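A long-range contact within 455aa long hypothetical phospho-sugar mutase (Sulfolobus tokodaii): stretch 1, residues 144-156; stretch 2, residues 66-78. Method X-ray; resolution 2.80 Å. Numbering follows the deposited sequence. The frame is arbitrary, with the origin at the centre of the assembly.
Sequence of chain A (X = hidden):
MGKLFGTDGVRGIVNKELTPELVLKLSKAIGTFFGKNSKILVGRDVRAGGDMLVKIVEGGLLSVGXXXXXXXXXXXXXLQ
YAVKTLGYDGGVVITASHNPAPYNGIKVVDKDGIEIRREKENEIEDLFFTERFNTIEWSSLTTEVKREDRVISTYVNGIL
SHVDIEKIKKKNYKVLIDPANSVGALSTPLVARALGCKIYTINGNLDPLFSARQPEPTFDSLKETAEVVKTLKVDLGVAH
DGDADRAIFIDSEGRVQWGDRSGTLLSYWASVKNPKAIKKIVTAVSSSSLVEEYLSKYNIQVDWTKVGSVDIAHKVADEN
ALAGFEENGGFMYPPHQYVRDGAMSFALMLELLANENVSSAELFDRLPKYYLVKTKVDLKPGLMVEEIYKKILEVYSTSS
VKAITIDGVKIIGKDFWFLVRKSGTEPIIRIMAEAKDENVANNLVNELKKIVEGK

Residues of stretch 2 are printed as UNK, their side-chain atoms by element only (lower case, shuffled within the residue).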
ATOM      1  N   GLU A 144      10.353 -30.966   7.766  1.00 31.19           N
ATOM      2  CA  GLU A 144      10.833 -30.407   6.512  1.00 31.38           C
ATOM      3  C   GLU A 144       9.883 -29.296   6.166  1.00 30.22           C
ATOM      4  O   GLU A 144       8.708 -29.357   6.518  1.00 29.87           O
ATOM      5  CB  GLU A 144      10.809 -31.449   5.392  1.00 33.41           C
ATOM      6  CG  GLU A 144      12.010 -32.387   5.450  1.00 39.73           C
ATOM      7  CD  GLU A 144      11.991 -33.520   4.407  1.00 42.99           C
ATOM      8  OE1 GLU A 144      12.803 -34.470   4.572  1.00 44.67           O
ATOM      9  OE2 GLU A 144      11.190 -33.462   3.438  1.00 43.82           O
ATOM     10  N   VAL A 145      10.377 -28.261   5.497  1.00 29.26           N
ATOM     11  CA  VAL A 145       9.469 -27.194   5.109  1.00 27.77           C
ATOM     12  C   VAL A 145       8.695 -27.733   3.907  1.00 26.74           C
ATOM     13  O   VAL A 145       9.256 -28.369   3.025  1.00 25.38           O
ATOM     14  CB  VAL A 145      10.216 -25.855   4.756  1.00 27.04           C
ATOM     15  CG1 VAL A 145      11.620 -25.896   5.287  1.00 26.71           C
ATOM     16  CG2 VAL A 145      10.185 -25.581   3.273  1.00 25.68           C
ATOM     17  N   LYS A 146       7.394 -27.501   3.914  1.00 26.51           N
ATOM     18  CA  LYS A 146       6.522 -27.952   2.857  1.00 26.90           C
ATOM     19  C   LYS A 146       6.363 -26.865   1.784  1.00 27.71           C
ATOM     20  O   LYS A 146       6.684 -25.705   2.008  1.00 28.46           O
ATOM     21  CB  LYS A 146       5.162 -28.317   3.460  1.00 26.55           C
ATOM     22  CG  LYS A 146       5.198 -29.487   4.468  1.00 25.86           C
ATOM     23  CD  LYS A 146       3.841 -29.672   5.169  1.00 25.41           C
ATOM     24  CE  LYS A 146       3.757 -30.943   6.040  1.00 26.13           C
ATOM     25  NZ  LYS A 146       4.729 -31.060   7.172  1.00 25.56           N
ATOM     26  N   ARG A 147       5.900 -27.249   0.603  1.00 28.47           N
ATOM     27  CA  ARG A 147       5.683 -26.284  -0.456  1.00 29.42           C
ATOM     28  C   ARG A 147       4.199 -25.929  -0.503  1.00 28.92           C
ATOM     29  O   ARG A 147       3.340 -26.751  -0.189  1.00 28.59           O
ATOM     30  CB  ARG A 147       6.131 -26.849  -1.811  1.00 31.57           C
ATOM     31  CG  ARG A 147       7.648 -26.890  -1.993  1.00 35.77           C
ATOM     32  CD  ARG A 147       8.113 -28.036  -2.913  1.00 38.77           C
ATOM     33  NE  ARG A 147       7.602 -29.347  -2.482  1.00 41.96           N
ATOM     34  CZ  ARG A 147       7.877 -30.510  -3.073  1.00 42.20           C
ATOM     35  NH1 ARG A 147       8.678 -30.554  -4.136  1.00 42.98           N
ATOM     36  NH2 ARG A 147       7.332 -31.629  -2.610  1.00 41.62           N
ATOM     37  N   GLU A 148       3.927 -24.685  -0.891  1.00 28.99           N
ATOM     38  CA  GLU A 148       2.584 -24.131  -1.033  1.00 28.11           C
ATOM     39  C   GLU A 148       2.421 -23.564  -2.453  1.00 27.74           C
ATOM     40  O   GLU A 148       2.878 -22.442  -2.754  1.00 28.47           O
ATOM     41  CB  GLU A 148       2.378 -23.026  -0.009  1.00 28.61           C
ATOM     42  CG  GLU A 148       1.093 -22.276  -0.210  1.00 30.33           C
ATOM     43  CD  GLU A 148      -0.085 -23.201  -0.412  1.00 30.86           C
ATOM     44  OE1 GLU A 148      -0.251 -23.726  -1.526  1.00 32.17           O
ATOM     45  OE2 GLU A 148      -0.845 -23.411   0.547  1.00 31.64           O
ATOM     46  N   ASP A 149       1.762 -24.332  -3.327  1.00 26.71           N
ATOM     47  CA  ASP A 149       1.586 -23.909  -4.721  1.00 25.43           C
ATOM     48  C   ASP A 149       0.261 -23.292  -5.077  1.00 24.16           C
ATOM     49  O   ASP A 149      -0.044 -23.204  -6.239  1.00 25.25           O
ATOM     50  CB  ASP A 149       1.802 -25.081  -5.683  1.00 25.14           C
ATOM     51  CG  ASP A 149       3.232 -25.571  -5.712  1.00 26.64           C
ATOM     52  OD1 ASP A 149       3.474 -26.670  -6.272  1.00 26.17           O
ATOM     53  OD2 ASP A 149       4.122 -24.859  -5.185  1.00 27.86           O
ATOM     54  N   ARG A 150      -0.533 -22.849  -4.123  1.00 23.54           N
ATOM     55  CA  ARG A 150      -1.828 -22.288  -4.488  1.00 23.97           C
ATOM     56  C   ARG A 150      -1.943 -20.790  -4.391  1.00 24.90           C
ATOM     57  O   ARG A 150      -2.949 -20.238  -4.825  1.00 25.74           O
ATOM     58  CB  ARG A 150      -2.922 -22.880  -3.613  1.00 23.75           C
ATOM     59  CG  ARG A 150      -2.974 -24.377  -3.643  1.00 24.19           C
ATOM     60  CD  ARG A 150      -3.924 -24.901  -2.611  1.00 24.08           C
ATOM     61  NE  ARG A 150      -3.456 -24.722  -1.243  1.00 24.58           N
ATOM     62  CZ  ARG A 150      -4.199 -25.047  -0.192  1.00 26.19           C
ATOM     63  NH1 ARG A 150      -5.405 -25.548  -0.399  1.00 27.40           N
ATOM     64  NH2 ARG A 150      -3.772 -24.863   1.054  1.00 27.27           N
ATOM     65  N   VAL A 151      -0.926 -20.126  -3.847  1.00 25.10           N
ATOM     66  CA  VAL A 151      -0.989 -18.684  -3.649  1.00 25.79           C
ATOM     67  C   VAL A 151      -1.358 -17.794  -4.865  1.00 26.91           C
ATOM     68  O   VAL A 151      -2.363 -17.081  -4.809  1.00 27.15           O
ATOM     69  CB  VAL A 151       0.301 -18.194  -2.901  1.00 24.24           C
ATOM     70  CG1 VAL A 151       1.379 -19.231  -3.038  1.00 26.54           C
ATOM     71  CG2 VAL A 151       0.750 -16.852  -3.406  1.00 23.06           C
ATOM     72  N   ILE A 152      -0.600 -17.823  -5.953  1.00 27.65           N
ATOM     73  CA  ILE A 152      -0.975 -16.988  -7.096  1.00 28.56           C
ATOM     74  C   ILE A 152      -2.345 -17.443  -7.639  1.00 30.17           C
ATOM     75  O   ILE A 152      -3.298 -16.653  -7.691  1.00 31.00           O
ATOM     76  CB  ILE A 152       0.042 -17.079  -8.264  1.00 27.23           C
ATOM     77  CG1 ILE A 152       1.449 -16.675  -7.804  1.00 26.33           C
ATOM     78  CG2 ILE A 152      -0.410 -16.187  -9.397  1.00 25.71           C
ATOM     79  CD1 ILE A 152       1.642 -15.231  -7.580  1.00 24.63           C
ATOM     80  N   SER A 153      -2.444 -18.708  -8.041  1.00 30.81           N
ATOM     81  CA  SER A 153      -3.703 -19.218  -8.582  1.00 31.71           C
ATOM     82  C   SER A 153      -4.881 -18.895  -7.684  1.00 31.92           C
ATOM     83  O   SER A 153      -5.910 -18.442  -8.186  1.00 33.25           O
ATOM     84  CB  SER A 153      -3.661 -20.739  -8.813  1.00 32.41           C
ATOM     85  OG  SER A 153      -4.013 -21.476  -7.641  1.00 34.41           O
ATOM     86  N   THR A 154      -4.746 -19.114  -6.374  1.00 30.46           N
ATOM     87  CA  THR A 154      -5.841 -18.831  -5.446  1.00 30.27           C
ATOM     88  C   THR A 154      -6.185 -17.342  -5.456  1.00 30.97           C
ATOM     89  O   THR A 154      -7.352 -16.957  -5.404  1.00 32.35           O
ATOM     90  CB  THR A 154      -5.475 -19.227  -3.991  1.00 29.92           C
ATOM     91  OG1 THR A 154      -5.118 -20.608  -3.947  1.00 30.82           O
ATOM     92  CG2 THR A 154      -6.631 -19.004  -3.053  1.00 27.52           C
ATOM     93  N   TYR A 155      -5.153 -16.513  -5.539  1.00 30.74           N
ATOM     94  CA  TYR A 155      -5.287 -15.064  -5.536  1.00 30.24           C
ATOM     95  C   TYR A 155      -6.060 -14.558  -6.742  1.00 30.89           C
ATOM     96  O   TYR A 155      -7.056 -13.850  -6.596  1.00 30.67           O
ATOM     97  CB  TYR A 155      -3.886 -14.452  -5.502  1.00 29.33           C
ATOM     98  CG  TYR A 155      -3.785 -12.947  -5.496  1.00 27.75           C
ATOM     99  CD1 TYR A 155      -4.263 -12.196  -4.428  1.00 28.27           C
ATOM    100  CD2 TYR A 155      -3.127 -12.281  -6.531  1.00 27.43           C
ATOM    101  CE1 TYR A 155      -4.082 -10.807  -4.384  1.00 28.16           C
ATOM    102  CE2 TYR A 155      -2.935 -10.915  -6.513  1.00 27.12           C
ATOM    103  CZ  TYR A 155      -3.409 -10.170  -5.434  1.00 28.73           C
ATOM    104  OH  TYR A 155      -3.174  -8.798  -5.398  1.00 28.47           O
ATOM    105  N   VAL A 156      -5.599 -14.919  -7.936  1.00 31.61           N
ATOM    106  CA  VAL A 156      -6.260 -14.470  -9.154  1.00 32.42           C
ATOM    107  C   VAL A 156      -7.745 -14.792  -9.172  1.00 33.58           C
ATOM    108  O   VAL A 156      -8.573 -13.907  -9.399  1.00 33.72           O
ATOM    109  CB  VAL A 156      -5.616 -15.076 -10.389  1.00 31.63           C
ATOM    110  CG1 VAL A 156      -6.452 -14.751 -11.615  1.00 30.42           C
ATOM    111  CG2 VAL A 156      -4.194 -14.541 -10.528  1.00 31.50           C
ATOM    112  N   UNK A  66       8.007 -24.199  14.372  1.00 29.48           N
ATOM    113  CA  UNK A  66       6.921 -23.772  13.506  1.00 30.03           C
ATOM    114  C   UNK A  66       6.849 -24.737  12.339  1.00 30.84           C
ATOM    115  O   UNK A  66       7.873 -25.246  11.901  1.00 31.16           O
ATOM    116  c   UNK A  66       7.023 -21.323  14.136  1.00 29.10           C
ATOM    117  c   UNK A  66       6.223 -22.027  11.859  1.00 29.59           C
ATOM    118  c   UNK A  66       7.169 -22.339  12.986  1.00 30.15           C
ATOM    119  N   UNK A  67       5.641 -25.019  11.858  1.00 32.24           N
ATOM    120  CA  UNK A  67       5.482 -25.915  10.711  1.00 32.90           C
ATOM    121  C   UNK A  67       5.551 -24.957   9.526  1.00 31.83           C
ATOM    122  O   UNK A  67       4.583 -24.256   9.247  1.00 33.13           O
ATOM    123  c   UNK A  67       4.098 -27.936   9.917  1.00 38.87           C
ATOM    124  c   UNK A  67       2.721 -28.309   9.338  1.00 40.53           C
ATOM    125  o   UNK A  67       1.687 -27.752   9.778  1.00 42.43           O
ATOM    126  o   UNK A  67       2.675 -29.173   8.435  1.00 40.36           O
ATOM    127  c   UNK A  67       4.116 -26.628  10.744  1.00 34.91           C
ATOM    128  N   UNK A  68       6.686 -24.924   8.839  1.00 29.73           N
ATOM    129  CA  UNK A  68       6.900 -23.994   7.734  1.00 28.75           C
ATOM    130  C   UNK A  68       6.428 -24.322   6.310  1.00 28.59           C
ATOM    131  O   UNK A  68       6.651 -25.413   5.811  1.00 28.47           O
ATOM    132  c   UNK A  68       8.400 -23.658   7.631  1.00 28.20           C
ATOM    133  c   UNK A  68       8.919 -23.167   8.964  1.00 28.17           C
ATOM    134  c   UNK A  68       8.624 -22.623   6.548  1.00 28.05           C
ATOM    135  N   UNK A  69       5.811 -23.345   5.651  1.00 28.60           N
ATOM    136  CA  UNK A  69       5.373 -23.486   4.261  1.00 28.31           C
ATOM    137  C   UNK A  69       5.977 -22.406   3.354  1.00 28.29           C
ATOM    138  O   UNK A  69       5.970 -21.216   3.668  1.00 27.03           O
ATOM    139  c   UNK A  69       3.080 -24.817   6.049  1.00 28.72           C
ATOM    140  c   UNK A  69       3.863 -23.403   4.139  1.00 28.66           C
ATOM    141  o   UNK A  69       1.237 -27.935   6.224  1.00 28.29           O
ATOM    142  c   UNK A  69       3.162 -24.605   4.675  1.00 29.20           C
ATOM    143  c   UNK A  69       1.959 -26.664   4.313  1.00 27.83           C
ATOM    144  c   UNK A  69       2.592 -25.545   3.814  1.00 28.14           C
ATOM    145  c   UNK A  69       1.890 -26.848   5.688  1.00 28.53           C
ATOM    146  c   UNK A  69       2.453 -25.925   6.555  1.00 28.61           C
ATOM    147  N   UNK A  70       6.460 -22.846   2.202  1.00 28.73           N
ATOM    148  CA  UNK A  70       7.084 -21.981   1.213  1.00 29.00           C
ATOM    149  C   UNK A  70       6.136 -21.653   0.041  1.00 28.59           C
ATOM    150  O   UNK A  70       5.749 -22.536  -0.731  1.00 28.26           O
ATOM    151  c   UNK A  70       8.315 -22.685   0.665  1.00 30.47           C
ATOM    152  o   UNK A  70      10.513 -21.840   0.575  1.00 34.21           O
ATOM    153  o   UNK A  70       9.015 -20.870  -0.718  1.00 32.34           O
ATOM    154  c   UNK A  70       9.349 -21.723   0.135  1.00 32.28           C
ATOM    155  N   UNK A  71       5.792 -20.381  -0.105  1.00 27.68           N
ATOM    156  CA  UNK A  71       4.913 -19.978  -1.179  1.00 26.42           C
ATOM    157  C   UNK A  71       5.631 -19.278  -2.313  1.00 25.76           C
ATOM    158  O   UNK A  71       4.981 -18.723  -3.184  1.00 27.31           O
ATOM    159  N   UNK A  72       6.959 -19.307  -2.328  1.00 24.97           N
ATOM    160  CA  UNK A  72       7.704 -18.645  -3.393  1.00 24.94           C
ATOM    161  C   UNK A  72       7.476 -17.143  -3.560  1.00 25.85           C
ATOM    162  O   UNK A  72       7.117 -16.441  -2.609  1.00 26.26           O
ATOM    163  N   UNK A  73       7.691 -16.640  -4.774  1.00 26.41           N
ATOM    164  CA  UNK A  73       7.511 -15.219  -5.072  1.00 27.35           C
ATOM    165  C   UNK A  73       6.072 -14.811  -5.395  1.00 26.84           C
ATOM    166  O   UNK A  73       5.420 -15.438  -6.230  1.00 26.80           O
ATOM    167  c   UNK A  73       9.852 -14.860  -5.996  1.00 31.56           C
ATOM    168  c   UNK A  73      10.969 -15.701  -8.387  1.00 33.08           C
ATOM    169  s   UNK A  73      10.729 -14.140  -7.405  1.00 35.36           S
ATOM    170  c   UNK A  73       8.383 -14.801  -6.248  1.00 28.16           C
ATOM    171  N   UNK A  74       5.585 -13.747  -4.764  1.00 25.56           N
ATOM    172  CA  UNK A  74       4.231 -13.313  -5.053  1.00 25.12           C
ATOM    173  C   UNK A  74       3.933 -11.941  -4.507  1.00 24.12           C
ATOM    174  O   UNK A  74       4.674 -11.427  -3.688  1.00 25.81           O
ATOM    175  c   UNK A  74       3.237 -14.315  -4.466  1.00 24.60           C
ATOM    176  N   UNK A  75       2.877 -11.298  -5.009  1.00 23.04           N
ATOM    177  CA  UNK A  75       2.546  -9.980  -4.473  1.00 22.63           C
ATOM    178  C   UNK A  75       2.188 -10.213  -2.987  1.00 22.76           C
ATOM    179  O   UNK A  75       1.750 -11.316  -2.611  1.00 21.43           O
ATOM    180  c   UNK A  75       2.214 -11.507  -6.310  1.00 22.08           C
ATOM    181  c   UNK A  75       1.325  -9.580  -5.306  1.00 20.98           C
ATOM    182  c   UNK A  75       1.636 -10.135  -6.611  1.00 20.94           C
ATOM    183  N   UNK A  76       2.382  -9.197  -2.144  1.00 23.24           N
ATOM    184  CA  UNK A  76       2.045  -9.339  -0.722  1.00 23.64           C
ATOM    185  C   UNK A  76       0.544  -9.577  -0.540  1.00 23.93           C
ATOM    186  O   UNK A  76       0.152 -10.432   0.252  1.00 23.47           O
ATOM    187  c   UNK A  76       2.078  -8.211   1.542  1.00 21.96           C
ATOM    188  c   UNK A  76       2.525  -8.114   0.101  1.00 23.37           C
ATOM    189  o   UNK A  76       3.956  -8.076   0.076  1.00 23.75           O
ATOM    190  N   UNK A  77      -0.309  -8.833  -1.273  1.00 24.48           N
ATOM    191  CA  UNK A  77      -1.757  -9.037  -1.150  1.00 25.33           C
ATOM    192  C   UNK A  77      -2.056 -10.529  -1.418  1.00 26.13           C
ATOM    193  O   UNK A  77      -2.956 -11.116  -0.793  1.00 26.79           O
ATOM    194  c   UNK A  77      -0.004  -7.919  -2.388  1.00 25.01           C
ATOM    195  c   UNK A  77      -1.306  -7.196  -2.600  1.00 24.55           C
ATOM    196  c   UNK A  77      -2.347  -8.169  -2.270  1.00 24.51           C
ATOM    197  N   UNK A  78      -1.312 -11.115  -2.362  1.00 25.16           N
ATOM    198  CA  UNK A  78      -1.457 -12.523  -2.724  1.00 26.64           C
ATOM    199  C   UNK A  78      -1.084 -13.466  -1.573  1.00 28.08           C
ATOM    200  O   UNK A  78      -1.837 -14.390  -1.245  1.00 29.33           O
ATOM    201  c   UNK A  78      -0.597 -12.839  -3.933  1.00 25.96           C
TER

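Position 66 carries three carbons, one bearing the other two, and lies out of reach of stretch 1. This short beta-branched side chain is valine, Val66, buried just before the strand begins.

At position 67 three carbons run out to a pair of oxygens, one of them 3.1 Å from Lys146 NZ. Two carbons before the carboxylate make this glutamate rather than aspartate. Glu67 OE1 and Lys146 NZ form a salt bridge, although the hydrogen bond within it is weak; the acid's length lets its end come nearer to stretch 1 than its sideways CB suggests.

Position 68 again has one carbon bearing two, the nearest 4.0 Å from Val145 CB. It is Val68, a beta-branched residue well suited to a buried strand. Its backbone O accepts a hydrogen bond from Lys146 N at 2.9 Å.

Position 69 shows one carbon, then a six-carbon ring bearing an oxygen: tyrosine. Lys146 CB sits over one face of the Tyr69 ring, 4.1 Å from its centroid, in a CH-pi contact, and Lys146 CD comes within 3.3 Å of Tyr69 OH. The flat ring gives the aliphatic part of the lysine a surface to lie on.

Position 70 has two carbons, the second carrying two oxygens, and its CB is 4.3 Å from Val145 CG2. The single carbon before the carboxylate identifies aspartate. Asp70 OD1 accepts a hydrogen bond from the backbone N of position 72 at 3.0 Å, for which the short acid is well placed.

Position 71 has no side-chain atoms and is therefore Gly71. An ideal CB here would stand a tight 3.4 Å from Val151 CG1, so the bare residue suits the place. Separately, Gly71 CA makes a CA-H...O contact with Glu148 O at 3.6 Å.

Position 72 is equally bare and does not touch stretch 1. Its positive phi, 59°, favours glycine, Gly72.

Position 73 bears an unbranched chain of two carbons, a sulfur and a carbon: methionine. The CA-to-CB bond of Met73 points away from stretch 1, and the long side chain takes no part in the packing; its backbone O lies 4.0 Å from Ile152 CD1.

A single carbon at position 74 lies 3.6 Å from Ile152 CD1 and 3.7 Å from Val151 CG2. This is Ala74, small enough to let both helix residues close in.

At position 75 three carbons close a ring onto the backbone N, so it is proline. Pro75 CD lies 4.0 Å from Ile152 CD1, an apolar contact, and the ring's restricted phi (-63°) suits the N-cap position.

Position 76 has one carbon bearing an oxygen and a carbon: threonine. Thr76 points away from stretch 1, and its hydroxyl suits a place where OG1 is hydrogen-bonded elsewhere in the structure.

At position 77 three carbons again close a ring onto the backbone N, and its CB lies 3.3 Å from Tyr155 OH. This is Pro77, tolerated in a helix's first turn, where its N need not donate a hydrogen bond.

Position 78 has one carbon, 3.6 Å from the Tyr155 ring centroid and over its face: Ala78, whose small methyl lets the ring lie close.

The contact thus begins as parallel strand pairing, with Asp70 N to Lys146 O (2.9 Å) and Glu148 N to Asp70 O (2.8 Å) continuing the ladder. It ends in apolar packing, where Val151, Ile152 and Tyr155 meet alanines and prolines.

Stretch 2 (66-78) VEVYDGGMAPTPA
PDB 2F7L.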